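Local coordinates for unknown protein (Galdieria sulphuraria, PDB 2NYI) that is of unknown function but carries tandem ACT domains, a fold that in relatives commonly binds small regulatory ligands such as amino acids, at residues V122-E127 with M141-A146; S13-I18 with S67-F72; I29-E34 with V51-K56; F6-A11 with I74-A79; S88-E93 with F147-Y152. All coordinates share one frame; numbering follows the deposited sequence.

In the fold
The five contacts lie in two domains, each with a four-stranded antiparallel sheet of the same ACT topology, strand order 2-3-1-4. Interactions 3 and 4 pair strands of the first sheet: interaction 4 joins inner strand 4-13 to strand 73-78, outermost within the chain, and interaction 3 starts the hairpin on the other side. Interaction 2 packs the loops at one end of the same domain. Interactions 3 and 4, centres 12 Å apart, meet where Phe-6 N probably hydrogen-bonds Val-51 O; Phe-72 and Leu-69 of interaction 2 pack on Val-10 of interaction 4. Interactions 1 and 5 belong to the second sheet, centres 17 Å apart, joined by the Arg-144 to Glu-93 salt bridge. Interactions 1 to 4 all touch the second subunit; interaction 5 does not.

Interaction 1. Residues V122-E127 with M141-A146; sequences VELETE and MGSRVA
Two carbonyl oxygens at the bulged end of this antiparallel hairpin in the second four-stranded sheet each take two donors. Arg-144 O accepts the N-H groups of both Val-122 and Glu-123, the mark of a classic beta bulge; the Val-122 N to Arg-144 O bond is the shorter at 2.7 Å. Glu-123 O is gripped by Arg-144 N from above the carbonyl plane and by the hydroxyl of Ser-143, whose OG lies 2.8 Å from Glu-123 O in that plane. With OG anti to its own backbone N (chi1 -165°), Ser-143 places the hydroxyl against the neighbouring strand. Farther along, Glu-125 and Gly-142 exchange two nearly straight bonds, Glu-125 N to Gly-142 O and its return both 2.9 Å. The Glu-123 and Arg-144 side chains run side by side, OE2 of Glu-123 resting 3.3 Å from CD of Arg-144. No N-H of the guanidinium points at this oxygen, which sits well out of its plane; Arg-144 NE and NH1 instead form salt bridges with Glu-93 and Glu-95. On the other face, Leu-124 CD1 meets the selenomethionine methyl CE of Met-141 at 3.8 Å, and Thr-126 CG2 lies alongside the Met-141 chain. Strand 91-99 flanks 137-148 on its far side, Val-110 of helix 106-116 packs on Met-141, and a strand of the second subunit continues the sheet beyond Glu-125 and Thr-126, where Ser-36 of that subunit bonds Thr-126 OG1.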
# COMPACT_ATOMS: atom_id res chain seq x y z
N VAL A 122 -4.56 5.31 -8.05
CA VAL A 122 -4.45 5.80 -6.68
C VAL A 122 -4.24 4.65 -5.69
O VAL A 122 -3.49 4.79 -4.72
CB VAL A 122 -5.71 6.62 -6.28
CG1 VAL A 122 -5.52 7.24 -4.90
CG2 VAL A 122 -5.97 7.72 -7.32
N GLU A 123 -4.90 3.52 -5.96
CA GLU A 123 -4.80 2.32 -5.10
C GLU A 123 -4.82 1.13 -6.04
O GLU A 123 -5.50 1.18 -7.06
CB GLU A 123 -6.01 2.19 -4.16
CG GLU A 123 -6.42 3.46 -3.41
CD GLU A 123 -7.73 3.31 -2.61
OE1 GLU A 123 -8.26 2.18 -2.50
OE2 GLU A 123 -8.22 4.33 -2.08
N LEU A 124 -4.11 0.05 -5.70
CA LEU A 124 -4.13 -1.14 -6.55
C LEU A 124 -3.79 -2.35 -5.71
O LEU A 124 -2.85 -2.32 -4.93
CB LEU A 124 -3.13 -1.01 -7.71
CG LEU A 124 -2.89 -2.32 -8.49
CD1 LEU A 124 -4.11 -2.59 -9.32
CD2 LEU A 124 -1.66 -2.23 -9.36
N GLU A 125 -4.58 -3.40 -5.86
CA GLU A 125 -4.14 -4.73 -5.41
C GLU A 125 -4.56 -5.78 -6.41
O GLU A 125 -5.65 -5.70 -7.01
CB GLU A 125 -4.64 -5.08 -4.00
CG GLU A 125 -6.14 -4.99 -3.74
CD GLU A 125 -6.49 -5.23 -2.25
OE1 GLU A 125 -5.78 -6.01 -1.56
OE2 GLU A 125 -7.49 -4.64 -1.78
N THR A 126 -3.68 -6.75 -6.63
CA THR A 126 -4.02 -7.90 -7.44
C THR A 126 -3.68 -9.16 -6.63
O THR A 126 -2.80 -9.15 -5.74
CB THR A 126 -3.29 -7.94 -8.84
OG1 THR A 126 -1.92 -8.28 -8.66
CG2 THR A 126 -3.36 -6.59 -9.59
N GLU A 127 -4.40 -10.23 -6.94
CA GLU A 127 -4.15 -11.54 -6.35
C GLU A 127 -4.43 -12.61 -7.37
O GLU A 127 -5.20 -12.38 -8.32
CB GLU A 127 -5.00 -11.77 -5.09
CG GLU A 127 -6.48 -11.72 -5.30
CD GLU A 127 -7.27 -12.06 -4.03
OE1 GLU A 127 -6.68 -12.59 -3.06
OE2 GLU A 127 -8.49 -11.79 -4.02
N MSE A 141 -8.36 -8.22 -9.56
CA MSE A 141 -7.73 -6.92 -9.41
C MSE A 141 -8.73 -5.92 -8.87
O MSE A 141 -9.87 -5.87 -9.33
CB MSE A 141 -7.16 -6.43 -10.73
CG MSE A 141 -6.70 -5.01 -10.69
SE MSE A 141 -5.90 -4.51 -12.38
CE MSE A 141 -6.36 -2.90 -12.32
N GLY A 142 -8.33 -5.15 -7.88
CA GLY A 142 -9.18 -4.08 -7.37
C GLY A 142 -8.35 -2.82 -7.35
O GLY A 142 -7.21 -2.82 -6.86
N SER A 143 -8.91 -1.72 -7.84
CA SER A 143 -8.11 -0.53 -8.02
C SER A 143 -8.99 0.72 -7.86
O SER A 143 -10.20 0.68 -8.11
CB SER A 143 -7.49 -0.57 -9.42
OG SER A 143 -6.43 0.36 -9.57
N ARG A 144 -8.37 1.81 -7.43
CA ARG A 144 -8.99 3.13 -7.53
C ARG A 144 -8.16 3.94 -8.52
O ARG A 144 -6.93 4.07 -8.37
CB ARG A 144 -9.04 3.81 -6.17
CG ARG A 144 -9.93 5.04 -6.09
CD ARG A 144 -9.88 5.52 -4.66
NE ARG A 144 -10.78 6.63 -4.35
CZ ARG A 144 -11.88 6.52 -3.61
NH1 ARG A 144 -12.25 5.34 -3.11
NH2 ARG A 144 -12.62 7.59 -3.37
N VAL A 145 -8.84 4.49 -9.53
CA VAL A 145 -8.18 5.25 -10.59
C VAL A 145 -8.85 6.62 -10.73
O VAL A 145 -9.99 6.79 -10.31
CB VAL A 145 -8.21 4.50 -11.97
CG1 VAL A 145 -7.55 3.12 -11.85
CG2 VAL A 145 -9.66 4.38 -12.54
N ALA A 146 -8.13 7.58 -11.31
CA ALA A 146 -8.65 8.93 -11.47
C ALA A 146 -8.39 9.42 -12.88
O ALA A 146 -7.27 9.32 -13.39
CB ALA A 146 -8.02 9.88 -10.45

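Interaction 2. Residues S13-I18 with S67-F72; sequences SDRVGI and SALPGF
This is a mainly apolar loop-to-loop contact at one end of the first ACT domain, joining the turn between strand 4-13 and helix 18-28 to the turn that follows helix 59-68. Phe-72 carries it. Its ring reaches across with CG anti to the carbonyl carbon, and CZ of Phe-72 comes 3.5 Å from CD1 of Ile-18, which lies at the ring edge. The same CZ of Phe-72 is 3.5 Å from Ser-13 O. Ile-18 CG2 meets Leu-69 CD2 at 4.1 Å, so the isoleucine spans both residues. In the beta-alpha-beta-beta-alpha-beta order of the ACT fold, these are the first strand-to-helix and the last helix-to-strand connections, each containing a type II beta turn, with Gly-17 at the N-cap of helix 18-28. An alanine in place of Ile-18 would lose CG1, CG2 and CD1, and would probably loosen the packing of the Phe-72 ring edge, of Leu-69 and of the Arg-15 guanidinium. Arg-15 folds over Ile-18, whose CG1 lies 3.9 Å above the centre of its guanidinium plane. Arg-15 NH1 donates to Val-16 O at 3.0 Å, while NH2 forms a salt bridge with Asp-21 and reaches Pro-70 O through a bridging water, 3.0 Å from Arg-15 NH2.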
# COMPACT_ATOMS: atom_id res chain seq x y z
N SER A 13 12.60 -5.17 4.54
CA SER A 13 12.04 -6.50 4.82
C SER A 13 11.08 -6.42 5.99
O SER A 13 11.36 -5.76 7.00
CB SER A 13 13.15 -7.51 5.13
OG SER A 13 14.08 -7.54 4.06
N ASP A 14 9.95 -7.09 5.85
CA ASP A 14 8.90 -7.07 6.86
C ASP A 14 9.32 -7.77 8.16
O ASP A 14 10.03 -8.81 8.16
CB ASP A 14 7.61 -7.68 6.32
CG ASP A 14 6.41 -7.39 7.20
OD1 ASP A 14 6.35 -6.29 7.79
OD2 ASP A 14 5.53 -8.26 7.31
N ARG A 15 8.85 -7.20 9.26
CA ARG A 15 9.01 -7.81 10.59
C ARG A 15 7.99 -7.14 11.50
O ARG A 15 7.47 -6.08 11.19
CB ARG A 15 10.44 -7.60 11.11
CG ARG A 15 10.84 -6.14 11.28
CD ARG A 15 11.90 -5.94 12.32
NE ARG A 15 12.40 -4.56 12.35
CZ ARG A 15 11.88 -3.57 13.08
NH1 ARG A 15 10.83 -3.76 13.86
NH2 ARG A 15 12.44 -2.36 13.01
N VAL A 16 7.72 -7.77 12.65
CA VAL A 16 6.82 -7.17 13.62
C VAL A 16 7.48 -5.89 14.14
O VAL A 16 8.70 -5.85 14.34
CB VAL A 16 6.50 -8.17 14.77
CG1 VAL A 16 5.82 -7.46 15.93
CG2 VAL A 16 5.61 -9.30 14.24
N GLY A 17 6.67 -4.85 14.32
CA GLY A 17 7.13 -3.66 15.03
C GLY A 17 7.66 -2.52 14.18
O GLY A 17 8.16 -1.54 14.73
N ILE A 18 7.59 -2.64 12.86
CA ILE A 18 8.09 -1.55 11.99
C ILE A 18 7.27 -0.27 12.17
O ILE A 18 7.82 0.81 12.46
CB ILE A 18 8.13 -1.95 10.49
CG1 ILE A 18 9.05 -3.14 10.28
CG2 ILE A 18 8.63 -0.71 9.59
CD1 ILE A 18 8.88 -3.79 8.89
N SER A 67 17.67 6.11 12.65
CA SER A 67 18.07 5.55 13.96
C SER A 67 17.11 4.45 14.41
O SER A 67 17.55 3.40 14.90
CB SER A 67 18.16 6.65 15.04
OG SER A 67 18.42 6.09 16.33
N ALA A 68 15.81 4.68 14.23
CA ALA A 68 14.74 3.77 14.67
C ALA A 68 14.62 2.53 13.77
O ALA A 68 14.21 1.46 14.24
CB ALA A 68 13.40 4.49 14.72
N LEU A 69 14.99 2.69 12.50
CA LEU A 69 14.78 1.67 11.45
C LEU A 69 16.07 1.43 10.68
O LEU A 69 16.13 1.65 9.46
CB LEU A 69 13.65 2.11 10.49
CG LEU A 69 12.26 2.28 11.10
CD1 LEU A 69 11.29 2.86 10.06
CD2 LEU A 69 11.73 0.98 11.68
N PRO A 70 17.12 0.96 11.37
CA PRO A 70 18.38 0.76 10.67
C PRO A 70 18.23 -0.29 9.56
O PRO A 70 17.45 -1.22 9.71
CB PRO A 70 19.35 0.30 11.78
CG PRO A 70 18.50 -0.17 12.88
CD PRO A 70 17.20 0.59 12.80
N GLY A 71 18.91 -0.10 8.43
CA GLY A 71 18.74 -1.04 7.32
C GLY A 71 17.62 -0.71 6.33
O GLY A 71 17.69 -1.12 5.17
N PHE A 72 16.59 0.03 6.78
CA PHE A 72 15.46 0.40 5.93
C PHE A 72 15.84 1.49 4.95
O PHE A 72 16.73 2.30 5.22
CB PHE A 72 14.24 0.81 6.77
CG PHE A 72 13.50 -0.36 7.34
CD1 PHE A 72 12.34 -0.82 6.74
CD2 PHE A 72 14.00 -1.03 8.45
CE1 PHE A 72 11.67 -1.93 7.25
CE2 PHE A 72 13.33 -2.14 8.98
CZ PHE A 72 12.17 -2.61 8.36
O HOH W 1 15.28 -2.13 11.96

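Interaction 3. Residues I29-E34 with V51-K56; sequences ISANVE and VSLNAK
The backbones of 29-34 and 51-56 come together as antiparallel strands splayed at 136°, with Asn-32 and Ser-52 forming a hydrogen-bonded pair. Asn-32 N gives to Ser-52 O at 2.9 Å and Ser-52 N returns a bond to Asn-32 O at 2.8 Å, both in the plane of the accepting carbonyl. Before this pair, helix 18-28 ends in a Schellman motif: Ser-30, at positive phi, is its C-prime residue, and the chain then enters the strand through Ala-31. The methyl of Ala-31 sits between two residues of the partner, its CB 3.7 Å from Val-51 CG1 and 4.1 Å from Leu-53 CD1. Val-51 holds CG1 anti to its backbone N (chi1 171°), on the side of the alanine. Leu-53 has CG likewise anti to the N, its CD1 reaching the end of helix 18-28, where CD1 of Leu-53 lies 3.6 Å from Ile-29 O. The carbonyl of Ser-30 is held by a water that also accepts from Asn-54 N, bridging the two chains where they part. On the face bearing Asn-32 and Ser-52, a second water joins their side chains, 3.0 Å from Asn-32 ND2 and 3.2 Å from Ser-52 OG. Asn-32 ND2 also bonds Asp-102 of the second subunit, so the amide is shared between this hairpin and the dimer interface. Beneath the opposite face, Leu-26 of helix 18-28 packs on Ala-31 and Val-51, Ile-61 of helix 59-68 touches Val-51 and Leu-53, and strand 4-13 continues the sheet beyond 51-53.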
# COMPACT_ATOMS: atom_id res chain seq x y z
N ILE A 29 10.17 13.13 18.44
CA ILE A 29 10.62 14.42 17.86
C ILE A 29 9.45 15.40 17.66
O ILE A 29 9.60 16.42 17.00
CB ILE A 29 11.43 14.28 16.53
CG1 ILE A 29 10.59 13.59 15.43
CG2 ILE A 29 12.77 13.56 16.78
CD1 ILE A 29 11.23 13.64 14.02
N SER A 30 8.30 15.08 18.25
CA SER A 30 7.07 15.90 18.17
C SER A 30 6.58 16.12 16.72
O SER A 30 6.07 17.21 16.38
CB SER A 30 7.23 17.24 18.91
OG SER A 30 7.62 17.00 20.25
N ALA A 31 6.73 15.10 15.88
CA ALA A 31 6.18 15.13 14.51
C ALA A 31 4.82 14.45 14.55
O ALA A 31 4.63 13.54 15.36
CB ALA A 31 7.12 14.42 13.56
N ASN A 32 3.86 14.90 13.74
CA ASN A 32 2.54 14.25 13.70
C ASN A 32 2.30 13.55 12.36
O ASN A 32 2.66 14.08 11.32
CB ASN A 32 1.38 15.23 14.00
CG ASN A 32 0.02 14.51 14.26
OD1 ASN A 32 -0.08 13.62 15.12
ND2 ASN A 32 -1.04 14.91 13.50
N VAL A 33 1.69 12.38 12.42
CA VAL A 33 1.26 11.68 11.21
C VAL A 33 -0.05 12.32 10.72
O VAL A 33 -1.06 12.25 11.41
CB VAL A 33 1.07 10.16 11.51
CG1 VAL A 33 0.44 9.46 10.33
CG2 VAL A 33 2.41 9.49 11.90
N GLU A 34 -0.02 12.98 9.55
CA GLU A 34 -1.25 13.50 8.92
C GLU A 34 -2.02 12.36 8.23
O GLU A 34 -3.24 12.23 8.34
CB GLU A 34 -0.94 14.61 7.91
CG GLU A 34 -2.15 15.05 7.06
CD GLU A 34 -1.86 16.17 6.03
OE1 GLU A 34 -0.75 16.77 6.04
OE2 GLU A 34 -2.77 16.45 5.21
N VAL A 51 3.85 13.72 7.04
CA VAL A 51 4.31 14.01 8.40
C VAL A 51 4.36 15.52 8.57
O VAL A 51 4.91 16.21 7.71
CB VAL A 51 5.73 13.42 8.65
CG1 VAL A 51 6.31 13.90 10.00
CG2 VAL A 51 5.71 11.91 8.60
N SER A 52 3.75 16.02 9.65
CA SER A 52 3.80 17.45 9.98
C SER A 52 4.82 17.70 11.07
O SER A 52 4.92 16.92 12.03
CB SER A 52 2.42 17.96 10.45
OG SER A 52 1.50 17.92 9.38
N LEU A 53 5.61 18.76 10.89
CA LEU A 53 6.63 19.13 11.86
C LEU A 53 6.76 20.65 11.88
O LEU A 53 6.70 21.30 10.84
CB LEU A 53 7.98 18.47 11.51
CG LEU A 53 9.16 18.69 12.46
CD1 LEU A 53 8.95 18.04 13.84
CD2 LEU A 53 10.46 18.20 11.83
N ASN A 54 6.92 21.21 13.08
CA ASN A 54 7.21 22.64 13.21
C ASN A 54 8.67 22.93 12.89
O ASN A 54 9.46 23.28 13.78
CB ASN A 54 6.87 23.14 14.62
CG ASN A 54 5.38 23.33 14.83
OD1 ASN A 54 4.55 22.77 14.09
ND2 ASN A 54 5.03 24.11 15.84
N ALA A 55 9.04 22.74 11.63
CA ALA A 55 10.42 22.94 11.17
C ALA A 55 10.48 23.08 9.65
O ALA A 55 9.62 22.56 8.94
CB ALA A 55 11.33 21.80 11.65
N LYS A 56 11.51 23.78 9.18
CA LYS A 56 11.65 24.14 7.77
C LYS A 56 12.08 22.97 6.87
O LYS A 56 11.58 22.84 5.76
CB LYS A 56 12.61 25.31 7.59
CG LYS A 56 12.27 26.23 6.43
CD LYS A 56 11.26 27.28 6.84
CE LYS A 56 10.64 27.98 5.64
NZ LYS A 56 9.56 28.91 6.07
O HOH W 2 6.63 19.82 15.73
O HOH W 3 -0.83 16.67 11.11

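Interaction 4. Residues F6-A11 with I74-A79; sequences FVVSVA and ISTRRA
Two donors grip Val-7 O: Arg-77 N at 3.0 Å and a water 2.9 Å from Val-7 O that in turn accepts from Ser-75 OG. The return bond, Val-7 N to Arg-77 O at 2.8 Å, runs nearly along the C=O axis, and Ser-9 and Ser-75 exchange two more bonds, in the carbonyl planes, in this antiparallel join of inner strand 4-13 to strand 73-78, outermost within the chain. Arg-77 extends beside Val-7, whose CG2 lies 3.8 Å above one face of the guanidinium, toward its rim. The plane is thereby backed by a methyl while NE forms a salt bridge with Asp-44 and NH2 bonds Gly-42 O, both of the second subunit. A leucine replacing Arg-77 would lose these charged and polar links and would probably weaken the subunit interface here. At the strand end, in the conformer given, Arg-78 CD lies over one face of the Phe-6 ring, 3.4 Å from Phe-6 CE1. Across the other face of the sheet, Val-8 CG2 meets Thr-76 OG1 at 3.9 Å, above helix 59-68, whose Gln-62 bonds that hydroxyl. The chemistry is thus two-sided: Val-8 and Val-10 face the helices, while Ser-9 and Arg-77, on the face that also bears Val-7, present polar groups to Asp-44 of the second subunit.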
# COMPACT_ATOMS: atom_id res chain seq x y z
N PHE A 6 5.74 17.00 5.21
CA PHE A 6 6.81 16.25 4.56
C PHE A 6 6.24 14.91 4.11
O PHE A 6 5.31 14.38 4.73
CB PHE A 6 7.98 16.01 5.53
CG PHE A 6 8.62 17.29 6.02
CD1 PHE A 6 9.65 17.87 5.32
CD2 PHE A 6 8.12 17.93 7.16
CE1 PHE A 6 10.23 19.09 5.77
CE2 PHE A 6 8.68 19.14 7.61
CZ PHE A 6 9.74 19.70 6.92
N VAL A 7 6.79 14.37 3.01
CA VAL A 7 6.41 13.05 2.51
C VAL A 7 7.58 12.13 2.78
O VAL A 7 8.72 12.42 2.39
CB VAL A 7 6.07 13.05 1.00
CG1 VAL A 7 5.37 11.74 0.63
CG2 VAL A 7 5.17 14.25 0.66
N VAL A 8 7.29 11.04 3.47
CA VAL A 8 8.27 10.06 3.89
C VAL A 8 7.92 8.71 3.26
O VAL A 8 6.75 8.30 3.31
CB VAL A 8 8.27 9.93 5.45
CG1 VAL A 8 9.19 8.80 5.92
CG2 VAL A 8 8.64 11.25 6.09
N SER A 9 8.91 8.06 2.65
CA SER A 9 8.77 6.69 2.14
C SER A 9 9.71 5.78 2.89
O SER A 9 10.87 6.14 3.13
CB SER A 9 9.12 6.65 0.64
OG SER A 9 8.07 7.20 -0.15
N VAL A 10 9.22 4.60 3.26
CA VAL A 10 10.01 3.61 4.00
C VAL A 10 9.82 2.28 3.28
O VAL A 10 8.67 1.88 2.98
CB VAL A 10 9.51 3.47 5.47
CG1 VAL A 10 10.28 2.36 6.25
CG2 VAL A 10 9.56 4.81 6.20
N ALA A 11 10.91 1.58 3.02
CA ALA A 11 10.84 0.24 2.45
C ALA A 11 11.93 -0.65 3.03
O ALA A 11 13.06 -0.20 3.28
CB ALA A 11 10.98 0.31 0.92
N ILE A 74 14.84 4.75 3.44
CA ILE A 74 13.99 5.84 3.93
C ILE A 74 14.31 7.12 3.16
O ILE A 74 15.49 7.45 2.96
CB ILE A 74 14.23 6.10 5.44
CG1 ILE A 74 13.87 4.87 6.28
CG2 ILE A 74 13.43 7.34 5.94
CD1 ILE A 74 14.48 4.90 7.67
N SER A 75 13.28 7.85 2.76
CA SER A 75 13.49 9.18 2.16
C SER A 75 12.47 10.15 2.73
O SER A 75 11.37 9.75 3.12
CB SER A 75 13.41 9.14 0.62
OG SER A 75 12.10 8.82 0.18
N THR A 76 12.86 11.42 2.82
CA THR A 76 12.02 12.47 3.36
C THR A 76 12.18 13.67 2.42
O THR A 76 13.32 14.04 2.10
CB THR A 76 12.49 12.89 4.80
OG1 THR A 76 12.47 11.76 5.68
CG2 THR A 76 11.58 13.98 5.40
N ARG A 77 11.08 14.27 1.99
CA ARG A 77 11.12 15.48 1.18
C ARG A 77 9.97 16.38 1.59
O ARG A 77 9.00 15.91 2.17
CB ARG A 77 11.02 15.18 -0.31
CG ARG A 77 9.72 14.53 -0.74
CD ARG A 77 9.59 14.39 -2.24
NE ARG A 77 8.35 13.70 -2.59
CZ ARG A 77 7.17 14.30 -2.79
NH1 ARG A 77 7.03 15.63 -2.68
NH2 ARG A 77 6.12 13.58 -3.11
N ARG A 78 10.11 17.68 1.31
CA ARG A 78 9.02 18.62 1.54
C ARG A 78 7.81 18.15 0.73
O ARG A 78 7.97 17.59 -0.37
CB ARG A 78 9.42 20.05 1.13
CG ARG A 78 9.28 21.14 2.22
CD ARG A 78 8.44 20.70 3.41
NE ARG A 78 7.47 21.69 3.88
CZ ARG A 78 6.29 21.93 3.31
NH1 ARG A 78 5.92 21.28 2.22
NH2 ARG A 78 5.47 22.83 3.83
N ALA A 79 6.62 18.36 1.27
CA ALA A 79 5.38 18.07 0.55
C ALA A 79 5.27 18.97 -0.67
O ALA A 79 5.73 20.12 -0.66
CB ALA A 79 4.17 18.27 1.46
O HOH W 4 9.96 10.93 0.22

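Interaction 5. Residues S88-E93 with F147-Y152; sequences SPDTRE and FPFPLY
An ST turn, overlapping a type I beta turn from Ser-88 to Thr-91, leads into the first strand of the second four-stranded sheet, and here it meets the end of strand 137-148. Ser-88 OG accepts from Asp-90 N, while Ser-88 O takes both the backbone N and the hydroxyl of Thr-91, OG1 approaching Ser-88 O on a lone pair at 3.0 Å. Across the strands, Arg-92 and Phe-147 form a hydrogen-bonded pair: Arg-92 N reaches Phe-147 O at 3.0 Å from above the carbonyl plane, and Phe-147 N returns to Arg-92 O at 3.1 Å. Beyond Pro-148, which has no N-H to give, Phe-149 N bonds Asp-90 O at 3.0 Å. The Phe-149 ring lies beside Arg-92, CD2 4.2 Å above the centre of the guanidinium, with the two planes 63° apart. CE2 of Phe-149 also touches CB of Asp-90 at 3.8 Å. Bent at chi2 (-62°), Arg-92 curls back so that NH1 donates to Pro-89 O at 2.8 Å and to Thr-91 O, both near the guanidinium plane. These two bonds fix the rotation of the guanidinium, so the arginine braces the turn before it from Pro-89 O and Thr-91 O while one guanidinium face meets Phe-149 CD2.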
# COMPACT_ATOMS: atom_id res chain seq x y z
N SER A 88 -6.97 18.28 -13.39
CA SER A 88 -8.18 18.87 -13.96
C SER A 88 -9.30 18.87 -12.91
O SER A 88 -9.50 17.87 -12.21
CB SER A 88 -8.61 18.10 -15.20
OG SER A 88 -9.90 18.52 -15.62
N PRO A 89 -10.02 20.00 -12.77
CA PRO A 89 -11.19 20.00 -11.89
C PRO A 89 -12.24 18.97 -12.32
O PRO A 89 -13.14 18.64 -11.53
CB PRO A 89 -11.75 21.42 -12.02
CG PRO A 89 -11.14 21.98 -13.26
CD PRO A 89 -9.80 21.32 -13.39
N ASP A 90 -12.12 18.46 -13.55
CA ASP A 90 -13.01 17.44 -14.06
C ASP A 90 -12.53 16.02 -13.73
O ASP A 90 -13.22 15.04 -14.04
CB ASP A 90 -13.15 17.58 -15.57
CG ASP A 90 -13.47 18.99 -15.99
OD1 ASP A 90 -14.05 19.74 -15.17
OD2 ASP A 90 -13.13 19.36 -17.14
N THR A 91 -11.37 15.90 -13.11
CA THR A 91 -10.92 14.59 -12.62
C THR A 91 -11.93 14.04 -11.60
O THR A 91 -12.40 14.78 -10.72
CB THR A 91 -9.53 14.69 -11.98
OG1 THR A 91 -8.59 15.12 -12.97
CG2 THR A 91 -9.06 13.34 -11.43
N ARG A 92 -12.27 12.76 -11.76
CA ARG A 92 -13.11 12.01 -10.81
C ARG A 92 -12.43 10.66 -10.51
O ARG A 92 -11.57 10.21 -11.27
CB ARG A 92 -14.52 11.78 -11.39
CG ARG A 92 -15.39 13.07 -11.60
CD ARG A 92 -15.67 13.81 -10.29
NE ARG A 92 -16.51 15.00 -10.52
CZ ARG A 92 -16.07 16.19 -10.90
NH1 ARG A 92 -14.77 16.40 -11.11
NH2 ARG A 92 -16.94 17.19 -11.09
N GLU A 93 -12.80 10.05 -9.39
CA GLU A 93 -12.24 8.76 -9.04
C GLU A 93 -13.25 7.67 -9.32
O GLU A 93 -14.48 7.91 -9.24
CB GLU A 93 -11.76 8.76 -7.59
CG GLU A 93 -10.63 9.75 -7.38
CD GLU A 93 -9.95 9.60 -6.03
OE1 GLU A 93 -10.61 9.15 -5.07
OE2 GLU A 93 -8.76 9.96 -5.92
N PHE A 147 -9.44 9.98 -13.48
CA PHE A 147 -9.32 10.60 -14.79
C PHE A 147 -10.48 11.56 -15.02
O PHE A 147 -11.51 11.49 -14.33
CB PHE A 147 -9.23 9.54 -15.90
CG PHE A 147 -10.40 8.59 -15.94
CD1 PHE A 147 -11.60 8.97 -16.53
CD2 PHE A 147 -10.29 7.31 -15.39
CE1 PHE A 147 -12.68 8.10 -16.58
CE2 PHE A 147 -11.36 6.43 -15.41
CZ PHE A 147 -12.56 6.81 -16.03
N PRO A 148 -10.32 12.49 -16.00
CA PRO A 148 -11.42 13.41 -16.32
C PRO A 148 -12.68 12.66 -16.73
O PRO A 148 -12.64 11.82 -17.65
CB PRO A 148 -10.88 14.22 -17.51
CG PRO A 148 -9.37 14.19 -17.32
CD PRO A 148 -9.10 12.78 -16.78
N PHE A 149 -13.80 12.98 -16.08
CA PHE A 149 -15.04 12.24 -16.30
C PHE A 149 -15.50 12.16 -17.77
O PHE A 149 -16.15 11.18 -18.14
CB PHE A 149 -16.18 12.74 -15.39
CG PHE A 149 -16.69 14.12 -15.74
CD1 PHE A 149 -17.56 14.31 -16.82
CD2 PHE A 149 -16.32 15.22 -14.98
CE1 PHE A 149 -18.03 15.59 -17.15
CE2 PHE A 149 -16.79 16.51 -15.30
CZ PHE A 149 -17.64 16.69 -16.39
N PRO A 150 -15.21 13.20 -18.60
CA PRO A 150 -15.69 13.02 -19.99
C PRO A 150 -15.11 11.79 -20.71
O PRO A 150 -15.67 11.36 -21.71
CB PRO A 150 -15.19 14.30 -20.69
CG PRO A 150 -15.12 15.33 -19.59
CD PRO A 150 -14.58 14.52 -18.41
N LEU A 151 -13.99 11.26 -20.22
CA LEU A 151 -13.34 10.09 -20.83
C LEU A 151 -13.96 8.75 -20.41
O LEU A 151 -13.53 7.70 -20.90
CB LEU A 151 -11.84 10.05 -20.48
CG LEU A 151 -10.95 11.26 -20.79
CD1 LEU A 151 -9.48 11.00 -20.49
CD2 LEU A 151 -11.12 11.74 -22.23
N TYR A 152 -14.95 8.77 -19.51
CA TYR A 152 -15.50 7.53 -18.93
C TYR A 152 -15.89 6.53 -20.01
O TYR A 152 -15.43 5.39 -20.00
CB TYR A 152 -16.70 7.82 -18.03
CG TYR A 152 -17.36 6.58 -17.44
CD1 TYR A 152 -16.74 5.85 -16.41
CD2 TYR A 152 -18.60 6.13 -17.91
CE1 TYR A 152 -17.34 4.70 -15.87
CE2 TYR A 152 -19.21 4.98 -17.37
CZ TYR A 152 -18.57 4.28 -16.34
OH TYR A 152 -19.14 3.15 -15.79